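Local coordinates for protein aspartate-semialdehyde dehydrogenase 2 (Vibrio cholerae, PDB 2R00) that catalyses the NADPH-dependent reductive dephosphorylation of L-aspartyl-4-phosphate to L-aspartate-semialdehyde on the route to lysine, methionine and threonine, at residues R100-V109 with K215-I223; P110-F120 with Q326-Y335. All coordinates share one frame; numbering follows the deposited sequence.

Contact 1: R100-V109 with K215-I223; sequences RYDYDIPLVV and KMVWETQKI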
loop_
_atom_site.group_PDB
_atom_site.type_symbol
_atom_site.label_atom_id
_atom_site.label_comp_id
_atom_site.label_asym_id
_atom_site.label_seq_id
_atom_site.Cartn_x
_atom_site.Cartn_y
_atom_site.Cartn_z
ATOM N N ARG A 100 -25.446 3.371 -8.074
ATOM C CA ARG A 100 -24.919 2.522 -6.989
ATOM C C ARG A 100 -25.443 2.895 -5.600
ATOM O O ARG A 100 -25.509 2.042 -4.733
ATOM C CB ARG A 100 -23.384 2.539 -6.960
ATOM C CG ARG A 100 -22.703 1.986 -8.203
ATOM C CD ARG A 100 -21.197 1.924 -8.027
ATOM N NE ARG A 100 -20.569 1.454 -9.261
ATOM C CZ ARG A 100 -19.403 1.883 -9.732
ATOM N NH1 ARG A 100 -18.711 2.801 -9.073
ATOM N NH2 ARG A 100 -18.935 1.393 -10.873
ATOM N N TYR A 101 -25.790 4.164 -5.391
ATOM C CA TYR A 101 -26.092 4.690 -4.034
ATOM C C TYR A 101 -27.588 4.929 -3.838
ATOM O O TYR A 101 -28.017 5.339 -2.761
ATOM C CB TYR A 101 -25.231 5.954 -3.724
ATOM C CG TYR A 101 -23.812 5.732 -4.193
ATOM C CD1 TYR A 101 -23.385 6.204 -5.436
ATOM C CD2 TYR A 101 -22.921 4.964 -3.434
ATOM C CE1 TYR A 101 -22.097 5.942 -5.898
ATOM C CE2 TYR A 101 -21.630 4.696 -3.895
ATOM C CZ TYR A 101 -21.234 5.180 -5.127
ATOM O OH TYR A 101 -19.966 4.910 -5.584
ATOM N N ASP A 102 -28.372 4.653 -4.880
ATOM C CA ASP A 102 -29.829 4.769 -4.816
ATOM C C ASP A 102 -30.404 3.730 -3.858
ATOM O O ASP A 102 -30.179 2.531 -4.021
ATOM C CB ASP A 102 -30.466 4.642 -6.209
ATOM C CG ASP A 102 -30.215 5.867 -7.081
ATOM O OD1 ASP A 102 -29.095 5.986 -7.601
ATOM O OD2 ASP A 102 -31.126 6.717 -7.235
ATOM N N TYR A 103 -31.142 4.214 -2.861
ATOM C CA TYR A 103 -31.691 3.379 -1.798
ATOM C C TYR A 103 -32.472 2.177 -2.327
ATOM O O TYR A 103 -32.369 1.077 -1.789
ATOM C CB TYR A 103 -32.587 4.228 -0.896
ATOM C CG TYR A 103 -33.255 3.476 0.240
ATOM C CD1 TYR A 103 -32.516 3.002 1.311
ATOM C CD2 TYR A 103 -34.638 3.268 0.240
ATOM C CE1 TYR A 103 -33.125 2.326 2.360
ATOM C CE2 TYR A 103 -35.260 2.592 1.288
ATOM C CZ TYR A 103 -34.492 2.128 2.341
ATOM O OH TYR A 103 -35.094 1.458 3.385
ATOM N N ASP A 104 -33.234 2.409 -3.388
ATOM C CA ASP A 104 -34.135 1.420 -3.961
ATOM C C ASP A 104 -33.510 0.487 -5.011
ATOM O O ASP A 104 -34.194 -0.387 -5.555
ATOM C CB ASP A 104 -35.360 2.132 -4.545
ATOM C CG ASP A 104 -34.998 3.343 -5.459
ATOM O OD1 ASP A 104 -33.897 3.952 -5.345
ATOM O OD2 ASP A 104 -35.871 3.702 -6.276
ATOM N N ILE A 105 -32.220 0.663 -5.285
ATOM C CA ILE A 105 -31.551 -0.096 -6.349
ATOM C C ILE A 105 -30.483 -0.992 -5.733
ATOM O O ILE A 105 -29.617 -0.497 -5.007
ATOM C CB ILE A 105 -30.962 0.847 -7.440
ATOM C CG1 ILE A 105 -32.111 1.577 -8.165
ATOM C CG2 ILE A 105 -30.039 0.061 -8.422
ATOM C CD1 ILE A 105 -31.696 2.625 -9.215
ATOM N N PRO A 106 -30.556 -2.318 -5.998
ATOM C CA PRO A 106 -29.562 -3.237 -5.452
ATOM C C PRO A 106 -28.175 -3.034 -6.064
ATOM O O PRO A 106 -28.054 -2.769 -7.262
ATOM C CB PRO A 106 -30.104 -4.619 -5.852
ATOM C CG PRO A 106 -30.904 -4.360 -7.091
ATOM C CD PRO A 106 -31.556 -3.026 -6.824
ATOM N N LEU A 107 -27.142 -3.169 -5.232
ATOM C CA LEU A 107 -25.745 -3.100 -5.669
ATOM C C LEU A 107 -25.111 -4.462 -5.419
ATOM O O LEU A 107 -24.926 -4.849 -4.271
ATOM C CB LEU A 107 -24.999 -2.029 -4.866
ATOM C CG LEU A 107 -23.483 -1.860 -5.058
ATOM C CD1 LEU A 107 -23.209 -1.336 -6.481
ATOM C CD2 LEU A 107 -22.896 -0.905 -4.001
ATOM N N VAL A 108 -24.759 -5.178 -6.485
ATOM C CA VAL A 108 -24.589 -6.630 -6.368
ATOM C C VAL A 108 -23.203 -7.174 -6.720
ATOM O O VAL A 108 -22.673 -6.890 -7.781
ATOM C CB VAL A 108 -25.688 -7.390 -7.176
ATOM C CG1 VAL A 108 -25.463 -8.886 -7.126
ATOM C CG2 VAL A 108 -27.093 -7.020 -6.649
ATOM N N VAL A 109 -22.640 -7.951 -5.793
ATOM C CA VAL A 109 -21.525 -8.864 -6.051
ATOM C C VAL A 109 -22.084 -10.286 -5.836
ATOM O O VAL A 109 -22.409 -10.656 -4.702
ATOM C CB VAL A 109 -20.349 -8.634 -5.057
ATOM C CG1 VAL A 109 -19.266 -9.717 -5.227
ATOM C CG2 VAL A 109 -19.751 -7.228 -5.221
ATOM N N LYS A 215 -17.121 6.877 -1.256
ATOM C CA LYS A 215 -17.950 6.031 -2.116
ATOM C C LYS A 215 -17.692 4.555 -1.872
ATOM O O LYS A 215 -18.622 3.757 -1.880
ATOM C CB LYS A 215 -17.769 6.395 -3.588
ATOM C CG LYS A 215 -18.640 7.571 -4.011
ATOM C CD LYS A 215 -18.137 8.290 -5.246
ATOM C CE LYS A 215 -17.397 7.377 -6.204
ATOM N NZ LYS A 215 -18.290 6.484 -6.974
ATOM N N MET A 216 -16.431 4.207 -1.605
ATOM C CA MET A 216 -16.054 2.844 -1.249
ATOM C C MET A 216 -16.683 2.407 0.076
ATOM O O MET A 216 -17.170 1.282 0.200
ATOM C CB MET A 216 -14.532 2.720 -1.207
ATOM C CG MET A 216 -14.009 1.311 -1.019
ATOM S SD MET A 216 -12.309 1.084 -1.644
ATOM C CE MET A 216 -12.353 -0.691 -1.852
ATOM N N VAL A 217 -16.691 3.306 1.059
ATOM C CA VAL A 217 -17.359 3.047 2.323
ATOM C C VAL A 217 -18.816 2.690 2.082
ATOM O O VAL A 217 -19.299 1.684 2.573
ATOM C CB VAL A 217 -17.311 4.284 3.256
ATOM C CG1 VAL A 217 -18.113 4.017 4.528
ATOM C CG2 VAL A 217 -15.873 4.667 3.594
ATOM N N TRP A 218 -19.503 3.529 1.313
ATOM C CA TRP A 218 -20.936 3.386 1.095
ATOM C C TRP A 218 -21.266 2.136 0.285
ATOM O O TRP A 218 -22.233 1.430 0.601
ATOM C CB TRP A 218 -21.507 4.646 0.431
ATOM C CG TRP A 218 -21.339 5.889 1.276
ATOM C CD1 TRP A 218 -21.375 5.966 2.652
ATOM C CD2 TRP A 218 -21.138 7.229 0.806
ATOM N NE1 TRP A 218 -21.184 7.272 3.058
ATOM C CE2 TRP A 218 -21.052 8.068 1.949
ATOM C CE3 TRP A 218 -21.030 7.809 -0.470
ATOM C CZ2 TRP A 218 -20.848 9.446 1.854
ATOM C CZ3 TRP A 218 -20.821 9.193 -0.561
ATOM C CH2 TRP A 218 -20.729 9.989 0.594
ATOM N N GLU A 219 -20.461 1.852 -0.739
ATOM C CA GLU A 219 -20.596 0.591 -1.484
ATOM C C GLU A 219 -20.397 -0.640 -0.590
ATOM O O GLU A 219 -21.176 -1.578 -0.654
ATOM C CB GLU A 219 -19.648 0.551 -2.689
ATOM C CG GLU A 219 -20.003 1.561 -3.790
ATOM C CD GLU A 219 -19.173 1.395 -5.060
ATOM O OE1 GLU A 219 -18.848 0.253 -5.427
ATOM O OE2 GLU A 219 -18.871 2.420 -5.716
ATOM N N THR A 220 -19.355 -0.625 0.237
ATOM C CA THR A 220 -19.013 -1.752 1.117
ATOM C C THR A 220 -20.108 -2.058 2.145
ATOM O O THR A 220 -20.499 -3.220 2.331
ATOM C CB THR A 220 -17.657 -1.494 1.825
ATOM O OG1 THR A 220 -16.628 -1.438 0.831
ATOM C CG2 THR A 220 -17.320 -2.588 2.825
ATOM N N GLN A 221 -20.606 -1.003 2.791
ATOM C CA GLN A 221 -21.689 -1.114 3.770
ATOM C C GLN A 221 -23.007 -1.588 3.153
ATOM O O GLN A 221 -23.748 -2.354 3.786
ATOM C CB GLN A 221 -21.896 0.227 4.477
ATOM C CG GLN A 221 -20.757 0.603 5.425
ATOM C CD GLN A 221 -20.943 1.971 6.058
ATOM O OE1 GLN A 221 -21.680 2.820 5.542
ATOM N NE2 GLN A 221 -20.259 2.199 7.171
ATOM N N LYS A 222 -23.304 -1.107 1.942
ATOM C CA LYS A 222 -24.485 -1.537 1.188
ATOM C C LYS A 222 -24.426 -3.024 0.827
ATOM O O LYS A 222 -25.384 -3.763 1.067
ATOM C CB LYS A 222 -24.658 -0.702 -0.086
ATOM C CG LYS A 222 -25.927 -0.994 -0.879
ATOM C CD LYS A 222 -26.224 0.106 -1.898
ATOM C CE LYS A 222 -27.603 -0.054 -2.555
ATOM N NZ LYS A 222 -27.959 1.160 -3.394
ATOM N N ILE A 223 -23.316 -3.458 0.242
ATOM C CA ILE A 223 -23.185 -4.847 -0.206
ATOM C C ILE A 223 -23.259 -5.822 0.976
ATOM O O ILE A 223 -23.979 -6.816 0.908
ATOM C CB ILE A 223 -21.933 -5.060 -1.084
ATOM C CG1 ILE A 223 -22.092 -4.277 -2.392
ATOM C CG2 ILE A 223 -21.718 -6.552 -1.400
ATOM C CD1 ILE A 223 -20.778 -3.946 -3.122
HETATM O O HOH W 1 -27.977 3.129 -1.406
#
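Lys222 drives its ammonium into a ring of main-chain carbonyls on the 100-109 loop. NZ donates hydrogen bonds to Arg100 O, Asp102 O and Ile105 O, the one to Asp102 O being 2.7 Å long, and a water that also accepts from NZ makes a weak bond to Tyr101 O. The donor sits above the carbonyl planes of Arg100 and Asp102, but meets Ile105 almost head-on, at a C=O...N angle of 167°. With CG anti to the backbone N (chi1 -175°) and every later bond extended, the lysine spans the gap from its helix. A type I beta turn runs from Asp102 to Ile105, and Asp102 O takes Lys222 NZ and Ile105 N from opposite faces of its plane.

One and two turns back along the helix, Glu219 and Lys215 meet Tyr101: its OH accepts from Lys215 NZ at 2.7 Å and makes a weak bond to Glu219 OE2. The Tyr101 ring lies with one face on CB of Arg100. Arg100 NH1 reaches the same OE2 of Glu219 in a salt bridge of 3.4 Å whose hydrogen bond is weak; its stronger bond runs from NE to Asn128 O, while Glu219 OE1 is held by Asn130 N and Thr133 OG1. A loop of the NAD-binding domain thus meets a dimerisation-domain helix at the predicted phosphate site, to which Arg100 and Lys215 belong, with Arg100 about 8 Å, side chain to side chain, from the catalytic Cys131.

Leu107 CD2 packs at 3.8 Å on Ile223 CD1, which Val109 also touches. The loop rests on strand 125-127 through Arg100 and Leu107, while Ile223 and Thr220 meet helix 131-147 and Thr220 and Met216 meet strand 230-238.

Contact 2: P110-F120 with Q326-Y335; sequences PEVNPEAIAEF and QIAELLVRDY
Tyr335 OH rests on Ala118 CB at 3.3 Å and is bonded to a water 2.6 Å away that donates to Pro114 O. A second water, which donates to Glu115 O, makes a weak bond to the same hydroxyl, so the start of the 3-10 segment 114-119 is tied to the tyrosine through solvent. The first water lies in the plane of the Tyr335 ring, at its edge.

Phe120 presents its edge to the face of that ring in an offset edge-to-face pair, centroids 5.5 Å apart and planes at 68°. Its chi1 of 82° sets the ring so that one face meets Leu331 CD1, a CH-pi contact 3.9 Å from the centroid. Ile117 fills the middle with both branches: CG2 against Tyr335 CE1 and Leu331 CD1, and CD1 on Leu330 CB at 3.6 Å.

Helix 316-335, the last in the chain, lies on the Rossmann-type NAD-binding domain. There Ile327 and Leu331 reach strand 91-94, while Ile117 and Phe120 lean on strand 125-127, so helix and loop both rest on the sheet, side by side.

Toward the other end the contact is built on prolines. Leu330 CD2 touches both Pro114 CB, at 3.6 Å, and Pro110 CB, whereas Pro110 CG presses on Gln326 CB at 3.5 Å. Beyond them Gln326 NE2 donates to Glu111 OE2 over 3.3 Å at a fairly straight 160°; the acceptor lies in the amide plane, but the donor arrives from above the carboxylate plane.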
loop_
_atom_site.group_PDB
_atom_site.type_symbol
_atom_site.label_atom_id
_atom_site.label_comp_id
_atom_site.label_asym_id
_atom_site.label_seq_id
_atom_site.Cartn_x
_atom_site.Cartn_y
_atom_site.Cartn_z
ATOM N N PRO A 110 -22.264 -11.059 -6.932
ATOM C CA PRO A 110 -22.949 -12.359 -6.864
ATOM C C PRO A 110 -22.409 -13.391 -5.869
ATOM O O PRO A 110 -23.172 -14.231 -5.423
ATOM C CB PRO A 110 -22.857 -12.885 -8.304
ATOM C CG PRO A 110 -22.762 -11.665 -9.127
ATOM C CD PRO A 110 -21.907 -10.725 -8.321
ATOM N N GLU A 111 -21.128 -13.326 -5.506
ATOM C CA GLU A 111 -20.579 -14.249 -4.512
ATOM C C GLU A 111 -20.956 -13.817 -3.098
ATOM O O GLU A 111 -20.843 -14.594 -2.145
ATOM C CB GLU A 111 -19.057 -14.330 -4.629
ATOM C CG GLU A 111 -18.561 -14.910 -5.942
ATOM C CD GLU A 111 -18.296 -13.853 -6.993
ATOM O OE1 GLU A 111 -18.868 -12.735 -6.908
ATOM O OE2 GLU A 111 -17.505 -14.148 -7.915
ATOM N N VAL A 112 -21.410 -12.576 -2.962
ATOM C CA VAL A 112 -21.631 -12.009 -1.642
ATOM C C VAL A 112 -23.111 -11.785 -1.338
ATOM O O VAL A 112 -23.628 -12.318 -0.346
ATOM C CB VAL A 112 -20.816 -10.703 -1.454
ATOM C CG1 VAL A 112 -21.091 -10.080 -0.101
ATOM C CG2 VAL A 112 -19.330 -10.981 -1.631
ATOM N N ASN A 113 -23.791 -11.006 -2.184
ATOM C CA ASN A 113 -25.181 -10.640 -1.914
ATOM C C ASN A 113 -26.137 -10.918 -3.078
ATOM O O ASN A 113 -26.908 -10.035 -3.460
ATOM C CB ASN A 113 -25.273 -9.167 -1.485
ATOM C CG ASN A 113 -24.880 -8.199 -2.606
ATOM O OD1 ASN A 113 -24.125 -8.545 -3.510
ATOM N ND2 ASN A 113 -25.396 -6.986 -2.538
ATOM N N PRO A 114 -26.124 -12.160 -3.619
ATOM C CA PRO A 114 -26.942 -12.427 -4.800
ATOM C C PRO A 114 -28.431 -12.264 -4.504
ATOM O O PRO A 114 -29.195 -12.025 -5.420
ATOM C CB PRO A 114 -26.626 -13.894 -5.130
ATOM C CG PRO A 114 -26.203 -14.497 -3.812
ATOM C CD PRO A 114 -25.422 -13.379 -3.161
ATOM N N GLU A 115 -28.814 -12.386 -3.229
ATOM C CA GLU A 115 -30.196 -12.189 -2.776
ATOM C C GLU A 115 -30.739 -10.813 -3.142
ATOM O O GLU A 115 -31.937 -10.659 -3.406
ATOM C CB GLU A 115 -30.303 -12.358 -1.255
ATOM C CG GLU A 115 -30.866 -13.696 -0.786
ATOM C CD GLU A 115 -31.623 -13.575 0.544
ATOM O OE1 GLU A 115 -30.999 -13.186 1.568
ATOM O OE2 GLU A 115 -32.850 -13.863 0.564
ATOM N N ALA A 116 -29.848 -9.819 -3.157
ATOM C CA ALA A 116 -30.207 -8.445 -3.490
ATOM C C ALA A 116 -30.770 -8.303 -4.906
ATOM O O ALA A 116 -31.529 -7.366 -5.181
ATOM C CB ALA A 116 -28.994 -7.495 -3.278
ATOM N N ILE A 117 -30.424 -9.237 -5.790
ATOM C CA ILE A 117 -30.903 -9.213 -7.182
ATOM C C ILE A 117 -32.433 -9.141 -7.288
ATOM O O ILE A 117 -32.955 -8.579 -8.243
ATOM C CB ILE A 117 -30.352 -10.408 -8.011
ATOM C CG1 ILE A 117 -28.835 -10.295 -8.140
ATOM C CG2 ILE A 117 -31.007 -10.473 -9.418
ATOM C CD1 ILE A 117 -28.158 -11.463 -8.832
ATOM N N ALA A 118 -33.133 -9.686 -6.290
ATOM C CA ALA A 118 -34.603 -9.708 -6.250
ATOM C C ALA A 118 -35.183 -8.308 -6.319
ATOM O O ALA A 118 -36.282 -8.099 -6.856
ATOM C CB ALA A 118 -35.094 -10.417 -4.987
ATOM N N GLU A 119 -34.431 -7.346 -5.778
ATOM C CA GLU A 119 -34.839 -5.942 -5.768
ATOM C C GLU A 119 -34.746 -5.261 -7.140
ATOM O O GLU A 119 -34.992 -4.061 -7.242
ATOM C CB GLU A 119 -34.035 -5.145 -4.732
ATOM C CG GLU A 119 -34.135 -5.662 -3.306
ATOM C CD GLU A 119 -35.430 -5.277 -2.589
ATOM O OE1 GLU A 119 -36.257 -4.526 -3.148
ATOM O OE2 GLU A 119 -35.614 -5.723 -1.431
ATOM N N PHE A 120 -34.411 -6.022 -8.189
ATOM C CA PHE A 120 -34.372 -5.476 -9.550
ATOM C C PHE A 120 -35.736 -4.928 -9.938
ATOM O O PHE A 120 -35.839 -4.026 -10.763
ATOM C CB PHE A 120 -33.912 -6.524 -10.577
ATOM C CG PHE A 120 -35.010 -7.469 -11.035
ATOM C CD1 PHE A 120 -35.800 -7.161 -12.145
ATOM C CD2 PHE A 120 -35.253 -8.657 -10.352
ATOM C CE1 PHE A 120 -36.816 -8.025 -12.571
ATOM C CE2 PHE A 120 -36.266 -9.531 -10.770
ATOM C CZ PHE A 120 -37.045 -9.212 -11.886
ATOM N N GLN A 326 -22.302 -12.294 -14.368
ATOM C CA GLN A 326 -22.744 -13.157 -13.259
ATOM C C GLN A 326 -24.077 -12.713 -12.660
ATOM O O GLN A 326 -24.900 -13.549 -12.264
ATOM C CB GLN A 326 -21.710 -13.175 -12.144
ATOM C CG GLN A 326 -20.461 -13.991 -12.431
ATOM C CD GLN A 326 -19.444 -13.862 -11.316
ATOM O OE1 GLN A 326 -18.809 -12.823 -11.160
ATOM N NE2 GLN A 326 -19.290 -14.920 -10.530
ATOM N N ILE A 327 -24.273 -11.397 -12.569
ATOM C CA ILE A 327 -25.557 -10.836 -12.166
ATOM C C ILE A 327 -26.644 -11.301 -13.130
ATOM O O ILE A 327 -27.679 -11.793 -12.690
ATOM C CB ILE A 327 -25.525 -9.276 -12.105
ATOM C CG1 ILE A 327 -24.575 -8.798 -10.994
ATOM C CG2 ILE A 327 -26.935 -8.730 -11.893
ATOM C CD1 ILE A 327 -24.197 -7.310 -11.059
ATOM N N ALA A 328 -26.394 -11.146 -14.437
ATOM C CA ALA A 328 -27.351 -11.526 -15.489
ATOM C C ALA A 328 -27.685 -13.020 -15.472
ATOM O O ALA A 328 -28.816 -13.417 -15.761
ATOM C CB ALA A 328 -26.814 -11.141 -16.862
ATOM N N GLU A 329 -26.678 -13.834 -15.170
ATOM C CA GLU A 329 -26.842 -15.275 -15.092
ATOM C C GLU A 329 -27.830 -15.620 -13.999
ATOM O O GLU A 329 -28.746 -16.399 -14.229
ATOM C CB GLU A 329 -25.493 -15.944 -14.833
ATOM C CG GLU A 329 -24.584 -15.967 -16.053
ATOM C CD GLU A 329 -23.167 -16.401 -15.728
ATOM O OE1 GLU A 329 -22.364 -16.509 -16.666
ATOM O OE2 GLU A 329 -22.847 -16.611 -14.537
ATOM N N LEU A 330 -27.658 -15.022 -12.821
ATOM C CA LEU A 330 -28.542 -15.277 -11.688
ATOM C C LEU A 330 -29.939 -14.696 -11.898
ATOM O O LEU A 330 -30.946 -15.298 -11.511
ATOM C CB LEU A 330 -27.916 -14.735 -10.402
ATOM C CG LEU A 330 -27.192 -15.691 -9.455
ATOM C CD1 LEU A 330 -26.489 -16.837 -10.162
ATOM C CD2 LEU A 330 -26.206 -14.904 -8.591
ATOM N N LEU A 331 -29.985 -13.528 -12.525
ATOM C CA LEU A 331 -31.239 -12.862 -12.843
ATOM C C LEU A 331 -32.098 -13.775 -13.721
ATOM O O LEU A 331 -33.250 -14.049 -13.408
ATOM C CB LEU A 331 -30.949 -11.529 -13.550
ATOM C CG LEU A 331 -32.127 -10.680 -14.018
ATOM C CD1 LEU A 331 -32.979 -10.254 -12.836
ATOM C CD2 LEU A 331 -31.620 -9.471 -14.785
ATOM N N VAL A 332 -31.491 -14.251 -14.803
ATOM C CA VAL A 332 -32.097 -15.166 -15.772
ATOM C C VAL A 332 -32.542 -16.500 -15.153
ATOM O O VAL A 332 -33.616 -17.020 -15.475
ATOM C CB VAL A 332 -31.085 -15.400 -16.931
ATOM C CG1 VAL A 332 -31.049 -16.863 -17.406
ATOM C CG2 VAL A 332 -31.325 -14.399 -18.060
ATOM N N ARG A 333 -31.710 -17.035 -14.260
ATOM C CA ARG A 333 -31.944 -18.326 -13.624
ATOM C C ARG A 333 -33.177 -18.302 -12.718
ATOM O O ARG A 333 -34.061 -19.159 -12.831
ATOM C CB ARG A 333 -30.707 -18.728 -12.810
ATOM C CG ARG A 333 -30.639 -20.198 -12.421
ATOM C CD ARG A 333 -30.437 -20.344 -10.916
ATOM N NE ARG A 333 -29.035 -20.402 -10.516
ATOM C CZ ARG A 333 -28.591 -20.160 -9.285
ATOM N NH1 ARG A 333 -29.430 -19.807 -8.314
ATOM N NH2 ARG A 333 -27.296 -20.254 -9.027
ATOM N N ASP A 334 -33.235 -17.310 -11.832
ATOM C CA ASP A 334 -34.200 -17.300 -10.731
ATOM C C ASP A 334 -35.405 -16.374 -10.909
ATOM O O ASP A 334 -36.374 -16.470 -10.142
ATOM C CB ASP A 334 -33.487 -16.961 -9.413
ATOM C CG ASP A 334 -32.408 -17.969 -9.051
ATOM O OD1 ASP A 334 -32.514 -19.147 -9.450
ATOM O OD2 ASP A 334 -31.448 -17.584 -8.355
ATOM N N TYR A 335 -35.355 -15.481 -11.901
ATOM C CA TYR A 335 -36.408 -14.470 -12.057
ATOM C C TYR A 335 -37.053 -14.407 -13.444
ATOM O O TYR A 335 -38.047 -13.703 -13.637
ATOM C CB TYR A 335 -35.899 -13.088 -11.603
ATOM C CG TYR A 335 -35.364 -13.089 -10.186
ATOM C CD1 TYR A 335 -34.002 -13.258 -9.936
ATOM C CD2 TYR A 335 -36.224 -12.952 -9.092
ATOM C CE1 TYR A 335 -33.502 -13.272 -8.639
ATOM C CE2 TYR A 335 -35.736 -12.975 -7.790
ATOM C CZ TYR A 335 -34.371 -13.131 -7.573
ATOM O OH TYR A 335 -33.871 -13.152 -6.288
HETATM O O HOH W 2 -31.450 -13.903 -5.939
HETATM O O HOH W 3 -33.590 -12.671 -2.926
#

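How the contacts relate
Contacts 1 and 2 use consecutive stretches of the connection between strands 91-94 and 125-127, and bury nearly equal areas. In contact 1 half of the touching residues are buried and the chemistry is largely polar, with lysine, carboxylate and main-chain carbonyls meeting beside the predicted phosphate site. Contact 2 lies nearer the surface and is mostly aliphatic and aromatic, with waters at one margin and a single direct hydrogen bond. Residues 100-109 join the nucleotide-binding domain to a helix of the dimerisation domain, whereas 110-120 face the C-terminal helix. Asn113 couples the two stretches, bonding Leu107 O through ND2 and Val109 N through OD1.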